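Local coordinates for protein citrate synthase (Pyrobaculum aerophilum, PDB 2IBP) that probably catalyses the condensation of oxaloacetate with acetyl-CoA to citrate and CoA in the tricarboxylic acid cycle, working as a homodimer of topologically interlinked chains, at residues Leu46-Gly50 with Tyr51-Glu55; Arg58-Tyr62 with Glu63-Tyr67; Lys293-Pro297 with Arg298-Phe302. All coordinates share one frame; numbering follows the deposited sequence.

Interaction 1: Leu46-Gly50 with Tyr51-Glu55; sequences LWYRG and YRIEE
Ile53 lays its CD1 methyl obliquely against the far half of the Tyr48 ring, 3.4 Å from Tyr48 CE2, while its CG2 branch packs on Leu46, with Ile53 CG2 4.0 Å from Leu46 CB. One torsion accounts for the first of these contacts: CG1 lies opposite the backbone N (chi1 -163°), which carries CD1 out to the ring. Tyr48 OH is bonded to the backbone O of Ile209. One residue earlier, on the other face of the sheet from Tyr48, Trp47 meets the aliphatic part of Arg52 across a non-hydrogen-bonded pair, Trp47 NE1 standing 3.5 Å from Arg52 CG in one of the two conformers of that arginine; the indole N-H itself goes to Asp400 of the second subunit. The backbone evidence identifies a beta hairpin with a two-residue loop, Arg49-Gly50, in a type I' turn from Tyr48 to Tyr51. Tyr48 and Tyr51 form its hydrogen-bonded pair: Tyr48 N reaches Tyr51 O at 2.9 Å, and Tyr51 N returns the bond to Tyr48 O. A third bond, Ile53 N to Leu46 O at 2.9 Å, ties in the first turn of helix 53-59. The Tyr51 ring stands beside the turn, with Tyr48 O at its edge and its CD2 3.4 Å from Arg49 O. With an alanine in place of Tyr51, the edge contact with Tyr48 O goes and a gap would probably open beside Leu68 and beside Leu401 of the second subunit.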
loop_
_atom_site.group_PDB
_atom_site.type_symbol
_atom_site.label_atom_id
_atom_site.label_comp_id
_atom_site.label_asym_id
_atom_site.label_seq_id
_atom_site.Cartn_x
_atom_site.Cartn_y
_atom_site.Cartn_z
ATOM N N LEU A 46 12.401 19.370 -15.501
ATOM C CA LEU A 46 11.287 18.500 -15.176
ATOM C C LEU A 46 10.193 18.777 -16.190
ATOM O O LEU A 46 9.900 19.941 -16.473
ATOM C CB LEU A 46 10.758 18.832 -13.781
ATOM C CG LEU A 46 9.459 18.163 -13.343
ATOM C CD1 LEU A 46 9.548 16.610 -13.346
ATOM C CD2 LEU A 46 9.047 18.674 -11.981
ATOM N N TRP A 47 9.633 17.716 -16.764
ATOM C CA TRP A 47 8.493 17.847 -17.683
ATOM C C TRP A 47 7.292 17.078 -17.166
ATOM O O TRP A 47 7.445 15.991 -16.610
ATOM C CB TRP A 47 8.786 17.242 -19.059
ATOM C CG TRP A 47 9.864 17.877 -19.879
ATOM C CD1 TRP A 47 9.701 18.795 -20.882
ATOM C CD2 TRP A 47 11.250 17.552 -19.860
ATOM N NE1 TRP A 47 10.913 19.104 -21.440
ATOM C CE2 TRP A 47 11.878 18.330 -20.852
ATOM C CE3 TRP A 47 12.034 16.696 -19.078
ATOM C CZ2 TRP A 47 13.254 18.254 -21.105
ATOM C CZ3 TRP A 47 13.393 16.608 -19.345
ATOM C CH2 TRP A 47 13.991 17.401 -20.336
ATOM N N TYR A 48 6.099 17.629 -17.393
ATOM C CA TYR A 48 4.856 16.905 -17.182
ATOM C C TYR A 48 4.212 16.755 -18.559
ATOM O O TYR A 48 3.883 17.755 -19.201
ATOM C CB TYR A 48 3.854 17.653 -16.325
ATOM C CG TYR A 48 4.247 17.914 -14.905
ATOM C CD1 TYR A 48 5.111 17.080 -14.228
ATOM C CD2 TYR A 48 3.569 18.861 -14.181
ATOM C CE1 TYR A 48 5.403 17.299 -12.884
ATOM C CE2 TYR A 48 3.807 19.042 -12.833
ATOM C CZ TYR A 48 4.721 18.252 -12.196
ATOM O OH TYR A 48 4.994 18.429 -10.856
ATOM N N ARG A 49 4.040 15.525 -19.012
ATOM C CA ARG A 49 3.372 15.276 -20.291
ATOM C C ARG A 49 3.988 16.117 -21.428
ATOM O O ARG A 49 3.270 16.611 -22.312
ATOM C CB ARG A 49 1.878 15.563 -20.166
ATOM C CG ARG A 49 1.130 14.718 -19.150
ATOM C CD ARG A 49 1.068 13.274 -19.534
ATOM N NE ARG A 49 0.048 12.566 -18.767
ATOM C CZ ARG A 49 -0.275 11.292 -18.959
ATOM N NH1 ARG A 49 0.384 10.573 -19.857
ATOM N NH2 ARG A 49 -1.248 10.743 -18.266
ATOM N N GLY A 50 5.307 16.262 -21.407
ATOM C CA GLY A 50 6.026 17.006 -22.447
ATOM C C GLY A 50 6.243 18.490 -22.208
ATOM O O GLY A 50 6.977 19.123 -22.951
ATOM N N TYR A 51 5.559 19.055 -21.210
ATOM C CA TYR A 51 5.693 20.483 -20.883
ATOM C C TYR A 51 6.647 20.756 -19.739
ATOM O O TYR A 51 6.552 20.127 -18.690
ATOM C CB TYR A 51 4.329 21.073 -20.524
ATOM C CG TYR A 51 3.349 21.042 -21.656
ATOM C CD1 TYR A 51 3.270 22.099 -22.546
ATOM C CD2 TYR A 51 2.532 19.948 -21.866
ATOM C CE1 TYR A 51 2.374 22.080 -23.588
ATOM C CE2 TYR A 51 1.630 19.919 -22.908
ATOM C CZ TYR A 51 1.578 20.985 -23.775
ATOM O OH TYR A 51 0.692 20.985 -24.829
ATOM N N ARG A 52 7.561 21.710 -19.913
ATOM C CA ARG A 52 8.497 22.055 -18.849
ATOM C C ARG A 52 7.769 22.645 -17.652
ATOM O O ARG A 52 6.826 23.430 -17.802
ATOM C CB ARG A 52 9.555 23.039 -19.349
ATOM C CG ARG A 52 10.520 22.427 -20.340
ATOM C CD ARG A 52 11.699 23.334 -20.632
ATOM N NE ARG A 52 12.496 23.598 -19.438
ATOM C CZ ARG A 52 13.616 24.314 -19.431
ATOM N NH1 ARG A 52 14.256 24.520 -18.292
ATOM N NH2 ARG A 52 14.085 24.838 -20.557
ATOM N N ILE A 53 8.217 22.267 -16.460
ATOM C CA ILE A 53 7.605 22.762 -15.244
ATOM C C ILE A 53 7.634 24.283 -15.151
ATOM O O ILE A 53 6.678 24.875 -14.635
ATOM C CB ILE A 53 8.229 22.135 -13.972
ATOM C CG1 ILE A 53 7.318 22.343 -12.761
ATOM C CG2 ILE A 53 9.642 22.681 -13.731
ATOM C CD1 ILE A 53 5.994 21.635 -12.871
ATOM N N GLU A 54 8.701 24.919 -15.630
ATOM C CA GLU A 54 8.757 26.393 -15.604
ATOM C C GLU A 54 7.560 27.002 -16.332
ATOM O O GLU A 54 6.958 27.976 -15.866
ATOM C CB GLU A 54 10.032 26.935 -16.260
ATOM C CG GLU A 54 11.287 26.682 -15.497
ATOM C CD GLU A 54 11.822 25.281 -15.676
ATOM O OE1 GLU A 54 11.313 24.525 -16.552
ATOM O OE2 GLU A 54 12.800 24.967 -14.968
ATOM N N GLU A 55 7.234 26.453 -17.499
ATOM C CA GLU A 55 6.130 26.975 -18.301
ATOM C C GLU A 55 4.795 26.771 -17.593
ATOM O O GLU A 55 3.939 27.645 -17.588
ATOM C CB GLU A 55 6.103 26.294 -19.667
ATOM C CG GLU A 55 7.351 26.522 -20.489
ATOM C CD GLU A 55 7.574 27.986 -20.815
ATOM O OE1 GLU A 55 6.582 28.749 -20.867
ATOM O OE2 GLU A 55 8.745 28.367 -21.033
#

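Interaction 2: Arg58-Tyr62 with Glu63-Tyr67; sequences RLSTY and EEVSY
Ser60 gives its hydroxyl to the carboxylate of Glu64, with Ser60 OG 2.6 Å from Glu64 OE1. The bond enters on the anti lone pair of that oxygen, away from OE2. An extended glutamate chain, with CG opposite the backbone N, brings the carboxylate back alongside the serine. The same group is also held by the second subunit: OE1 is bonded to Tyr403 of that chain and OE2 forms a salt bridge with its Arg409, a set of partners that probably favours the charged form of Glu64. Close by, Thr61 OG1 accepts from Glu64 N at 3.1 Å, and the N-H points almost straight at it (166°). This is an N-cap: Thr61 precedes helix 62-71, and its hydroxyl takes up one of the first amides of the helix, for which the preceding turn offers no i-4 helical partner. The threonine torsion (chi1 58°) sets OG1 between its own N and carbonyl carbon, turned over the helix start. Helical bonding begins at the cap residue, Val65 N to Thr61 O measuring 2.8 Å, and continues with Ser66 N to Tyr62 O at 2.7 Å. Ser60, which leaves helical backbone angles after helix 53-59, and Thr61 thus make the short joint between two successive helices. Packing follows the polar contacts outward. Val65 CG2 lies 3.4 Å from Ser60 OG. One turn along, Ser66 CB sits over one face of the Tyr62 ring, 4.2 Å from the ring centroid and 15° off the normal, a CH-pi contact. Tyr62 OH is bonded to the backbone O of Ser370, and Ser66 OG to Tyr83 OH.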
loop_
_atom_site.group_PDB
_atom_site.type_symbol
_atom_site.label_atom_id
_atom_site.label_comp_id
_atom_site.label_asym_id
_atom_site.label_seq_id
_atom_site.Cartn_x
_atom_site.Cartn_y
_atom_site.Cartn_z
ATOM N N ARG A 58 4.513 29.042 -14.593
ATOM C CA ARG A 58 4.306 30.418 -15.030
ATOM C C ARG A 58 2.895 30.660 -15.577
ATOM O O ARG A 58 2.240 31.645 -15.224
ATOM C CB ARG A 58 5.343 30.747 -16.114
ATOM C CG ARG A 58 5.241 32.137 -16.686
ATOM C CD ARG A 58 6.268 32.365 -17.795
ATOM N NE ARG A 58 7.644 32.156 -17.335
ATOM C CZ ARG A 58 8.446 31.166 -17.726
ATOM N NH1 ARG A 58 8.071 30.315 -18.670
ATOM N NH2 ARG A 58 9.670 31.071 -17.220
ATOM N N LEU A 59 2.397 29.725 -16.378
ATOM C CA LEU A 59 1.168 29.972 -17.130
ATOM C C LEU A 59 -0.059 29.169 -16.751
ATOM O O LEU A 59 -1.175 29.482 -17.192
ATOM C CB LEU A 59 1.465 29.762 -18.617
ATOM C CG LEU A 59 2.581 30.607 -19.223
ATOM C CD1 LEU A 59 2.828 30.192 -20.659
ATOM C CD2 LEU A 59 2.230 32.087 -19.128
ATOM N N SER A 60 0.106 28.196 -15.863
ATOM C CA SER A 60 -0.995 27.329 -15.568
ATOM C C SER A 60 -1.467 27.438 -14.115
ATOM O O SER A 60 -1.094 28.353 -13.376
ATOM C CB SER A 60 -0.613 25.908 -15.979
ATOM O OG SER A 60 -1.729 25.058 -16.044
ATOM N N THR A 61 -2.353 26.529 -13.750
ATOM C CA THR A 61 -2.952 26.443 -12.429
ATOM C C THR A 61 -3.001 24.954 -12.070
ATOM O O THR A 61 -2.865 24.095 -12.951
ATOM C CB THR A 61 -4.406 26.927 -12.464
ATOM O OG1 THR A 61 -5.161 26.139 -13.408
ATOM C CG2 THR A 61 -4.473 28.401 -12.876
ATOM N N TYR A 62 -3.256 24.624 -10.816
ATOM C CA TYR A 62 -3.335 23.209 -10.485
ATOM C C TYR A 62 -4.501 22.544 -11.199
ATOM O O TYR A 62 -4.393 21.392 -11.613
ATOM C CB TYR A 62 -3.423 22.962 -8.993
ATOM C CG TYR A 62 -3.356 21.491 -8.660
ATOM C CD1 TYR A 62 -2.183 20.777 -8.832
ATOM C CD2 TYR A 62 -4.461 20.819 -8.197
ATOM C CE1 TYR A 62 -2.113 19.424 -8.509
ATOM C CE2 TYR A 62 -4.390 19.487 -7.830
ATOM C CZ TYR A 62 -3.211 18.797 -7.990
ATOM O OH TYR A 62 -3.194 17.462 -7.650
ATOM N N GLU A 63 -5.603 23.263 -11.382
ATOM C CA GLU A 63 -6.724 22.672 -12.107
ATOM C C GLU A 63 -6.275 22.249 -13.501
ATOM O O GLU A 63 -6.501 21.122 -13.916
ATOM C CB GLU A 63 -7.900 23.642 -12.229
ATOM C CG GLU A 63 -8.617 23.954 -10.904
ATOM C CD GLU A 63 -8.008 25.108 -10.106
ATOM O OE1 GLU A 63 -6.803 25.407 -10.259
ATOM O OE2 GLU A 63 -8.763 25.699 -9.295
ATOM N N GLU A 64 -5.603 23.141 -14.208
ATOM C CA GLU A 64 -5.163 22.830 -15.570
ATOM C C GLU A 64 -4.049 21.793 -15.615
ATOM O O GLU A 64 -4.039 20.912 -16.466
ATOM C CB GLU A 64 -4.756 24.105 -16.299
ATOM C CG GLU A 64 -4.490 23.917 -17.765
ATOM C CD GLU A 64 -4.112 25.217 -18.437
ATOM O OE1 GLU A 64 -3.020 25.744 -18.134
ATOM O OE2 GLU A 64 -4.890 25.672 -19.321
ATOM N N VAL A 65 -3.091 21.901 -14.696
ATOM C CA VAL A 65 -1.997 20.955 -14.647
ATOM C C VAL A 65 -2.508 19.566 -14.273
ATOM O O VAL A 65 -2.022 18.569 -14.801
ATOM C CB VAL A 65 -0.899 21.429 -13.675
ATOM C CG1 VAL A 65 0.063 20.296 -13.337
ATOM C CG2 VAL A 65 -0.189 22.637 -14.268
ATOM N N SER A 66 -3.466 19.492 -13.357
ATOM C CA SER A 66 -4.014 18.200 -12.968
ATOM C C SER A 66 -4.727 17.566 -14.162
ATOM O O SER A 66 -4.615 16.356 -14.410
ATOM C CB SER A 66 -4.902 18.290 -11.719
ATOM O OG SER A 66 -6.072 19.066 -11.903
ATOM N N TYR A 67 -5.444 18.392 -14.931
ATOM C CA TYR A 67 -6.098 17.890 -16.139
ATOM C C TYR A 67 -5.034 17.303 -17.062
ATOM O O TYR A 67 -5.193 16.208 -17.584
ATOM C CB TYR A 67 -6.837 19.014 -16.871
ATOM C CG TYR A 67 -7.634 18.547 -18.079
ATOM C CD1 TYR A 67 -9.006 18.366 -17.993
ATOM C CD2 TYR A 67 -6.994 18.197 -19.262
ATOM C CE1 TYR A 67 -9.740 17.875 -19.067
ATOM C CE2 TYR A 67 -7.721 17.715 -20.350
ATOM C CZ TYR A 67 -9.083 17.564 -20.243
ATOM O OH TYR A 67 -9.808 17.101 -21.331
#

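Interaction 3: Lys293-Pro297 with Arg298-Phe302; sequences KAYDP and RAKIF
The backbone turns from extended angles at Asp296 into helix at Pro297, and Lys300 N closes the first helical bond on Asp296 O at 3.1 Å (156° at the hydrogen). Asp296 is the N-cap of helix 297-313. Its OD1 accepts from Arg298 N at 2.9 Å, met from above the carboxylate plane, and also from Arg298 NE, at 3.0 Å on the syn side and almost straight (174°). The second oxygen, OD2, takes Arg298 NH2 at 2.8 Å. Arg298 therefore grips the carboxylate side-on, through NE and NH2, with the two planes nearly coplanar (27° apart); a bend at chi3 folds the guanidinium back toward the cap. Val345 N adds a bond to OD2, so the rotation of the carboxylate is well defined. On another side of the turn, Tyr295 CE1 rests 3.6 Å from Ala299 CB, while its hydroxyl is bonded to Glu327 and Trp348. The nearest atoms of the Arg298 and His289 side chains are about 4 Å apart; His289 is a predicted active-site residue. Pro297 is packed on Ile53 and Glu54 of helix 53-59 and on Leu46 of strand 45-48, and Ile301 reaches Leu206 and Leu210 of helix 198-210.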
loop_
_atom_site.group_PDB
_atom_site.type_symbol
_atom_site.label_atom_id
_atom_site.label_comp_id
_atom_site.label_asym_id
_atom_site.label_seq_id
_atom_site.Cartn_x
_atom_site.Cartn_y
_atom_site.Cartn_z
ATOM N N LYS A 293 21.242 16.856 -10.330
ATOM C CA LYS A 293 22.668 17.176 -10.176
ATOM C C LYS A 293 22.819 18.606 -10.683
ATOM O O LYS A 293 23.728 18.944 -11.437
ATOM C CB LYS A 293 23.519 16.203 -11.007
ATOM C CG LYS A 293 23.224 14.751 -10.723
ATOM C CD LYS A 293 23.424 14.384 -9.262
ATOM C CE LYS A 293 22.885 12.998 -8.978
ATOM N NZ LYS A 293 23.064 12.593 -7.561
ATOM N N ALA A 294 21.819 19.403 -10.324
ATOM C CA ALA A 294 21.673 20.776 -10.720
ATOM C C ALA A 294 20.611 21.325 -9.793
ATOM O O ALA A 294 19.983 20.574 -9.043
ATOM C CB ALA A 294 21.184 20.863 -12.162
ATOM N N TYR A 295 20.415 22.630 -9.834
ATOM C CA TYR A 295 19.412 23.246 -8.993
ATOM C C TYR A 295 18.066 22.625 -9.392
ATOM O O TYR A 295 17.766 22.457 -10.580
ATOM C CB TYR A 295 19.400 24.764 -9.196
ATOM C CG TYR A 295 18.966 25.549 -7.990
ATOM C CD1 TYR A 295 17.632 25.588 -7.600
ATOM C CD2 TYR A 295 19.877 26.316 -7.286
ATOM C CE1 TYR A 295 17.230 26.313 -6.493
ATOM C CE2 TYR A 295 19.479 27.089 -6.212
ATOM C CZ TYR A 295 18.160 27.055 -5.796
ATOM O OH TYR A 295 17.770 27.801 -4.725
ATOM N N ASP A 296 17.329 22.160 -8.396
ATOM C CA ASP A 296 16.008 21.576 -8.612
ATOM C C ASP A 296 15.163 22.693 -9.226
ATOM O O ASP A 296 15.013 23.760 -8.631
ATOM C CB ASP A 296 15.482 21.146 -7.239
ATOM C CG ASP A 296 14.088 20.546 -7.261
ATOM O OD1 ASP A 296 13.334 20.744 -8.234
ATOM O OD2 ASP A 296 13.758 19.902 -6.236
ATOM N N PRO A 297 14.558 22.442 -10.398
ATOM C CA PRO A 297 13.780 23.508 -11.018
ATOM C C PRO A 297 12.593 23.944 -10.178
ATOM O O PRO A 297 12.165 25.108 -10.246
ATOM C CB PRO A 297 13.307 22.884 -12.338
ATOM C CG PRO A 297 13.374 21.413 -12.116
ATOM C CD PRO A 297 14.504 21.187 -11.163
ATOM N N ARG A 298 12.047 23.005 -9.414
ATOM C CA ARG A 298 10.928 23.301 -8.563
ATOM C C ARG A 298 11.395 24.226 -7.453
ATOM O O ARG A 298 10.647 25.095 -6.997
ATOM C CB ARG A 298 10.371 22.022 -7.967
ATOM C CG ARG A 298 9.886 21.019 -9.000
ATOM C CD ARG A 298 9.601 19.696 -8.363
ATOM N NE ARG A 298 10.809 19.166 -7.749
ATOM C CZ ARG A 298 10.832 18.102 -6.964
ATOM N NH1 ARG A 298 9.717 17.425 -6.724
ATOM N NH2 ARG A 298 11.965 17.743 -6.392
ATOM N N ALA A 299 12.635 24.030 -7.015
ATOM C CA ALA A 299 13.188 24.845 -5.925
ATOM C C ALA A 299 13.398 26.287 -6.365
ATOM O O ALA A 299 13.077 27.226 -5.624
ATOM C CB ALA A 299 14.502 24.234 -5.420
ATOM N N LYS A 300 13.885 26.455 -7.588
ATOM C CA LYS A 300 14.154 27.786 -8.147
ATOM C C LYS A 300 12.860 28.598 -8.193
ATOM O O LYS A 300 12.800 29.753 -7.766
ATOM C CB LYS A 300 14.764 27.657 -9.536
ATOM C CG LYS A 300 15.203 28.979 -10.133
ATOM C CD LYS A 300 16.115 28.785 -11.343
ATOM C CE LYS A 300 17.463 28.166 -10.951
ATOM N NZ LYS A 300 18.344 27.881 -12.129
ATOM N N ILE A 301 11.805 27.946 -8.659
ATOM C CA ILE A 301 10.515 28.577 -8.770
ATOM C C ILE A 301 9.911 28.869 -7.409
ATOM O O ILE A 301 9.385 29.959 -7.168
ATOM C CB ILE A 301 9.539 27.683 -9.561
ATOM C CG1 ILE A 301 10.063 27.451 -10.982
ATOM C CG2 ILE A 301 8.146 28.285 -9.600
ATOM C CD1 ILE A 301 9.343 26.347 -11.737
ATOM N N PHE A 302 9.967 27.900 -6.504
ATOM C CA PHE A 302 9.339 28.105 -5.212
ATOM C C PHE A 302 10.095 29.121 -4.356
ATOM O O PHE A 302 9.488 29.846 -3.573
ATOM C CB PHE A 302 9.066 26.806 -4.478
ATOM C CG PHE A 302 7.859 26.888 -3.609
ATOM C CD1 PHE A 302 6.599 26.983 -4.176
ATOM C CD2 PHE A 302 7.971 26.956 -2.245
ATOM C CE1 PHE A 302 5.483 27.114 -3.398
ATOM C CE2 PHE A 302 6.856 27.051 -1.461
ATOM C CZ PHE A 302 5.601 27.131 -2.043
#

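In the fold
All three are local contacts at helix starts, but their chemistry differs. Interaction 1, the most buried, adds apolar packing to the hydrogen bonds of a hairpin before helix 53-59; interaction 2, partly buried, follows at the end of that helix and caps the next with a hydroxyl. Interaction 3, also partly buried, caps with a carboxylate in a salt bridge near the predicted active site. Interaction 1 is the hub: Tyr48 CD2 lies 3.9 Å from Val65 CG1 of interaction 2, and Leu46 CD2 3.8 Å from Arg298 CD of interaction 3. Interactions 2 and 3 do not touch, their nearest atoms being about 6 Å apart. The second subunit touches interactions 1 and 2 but not 3.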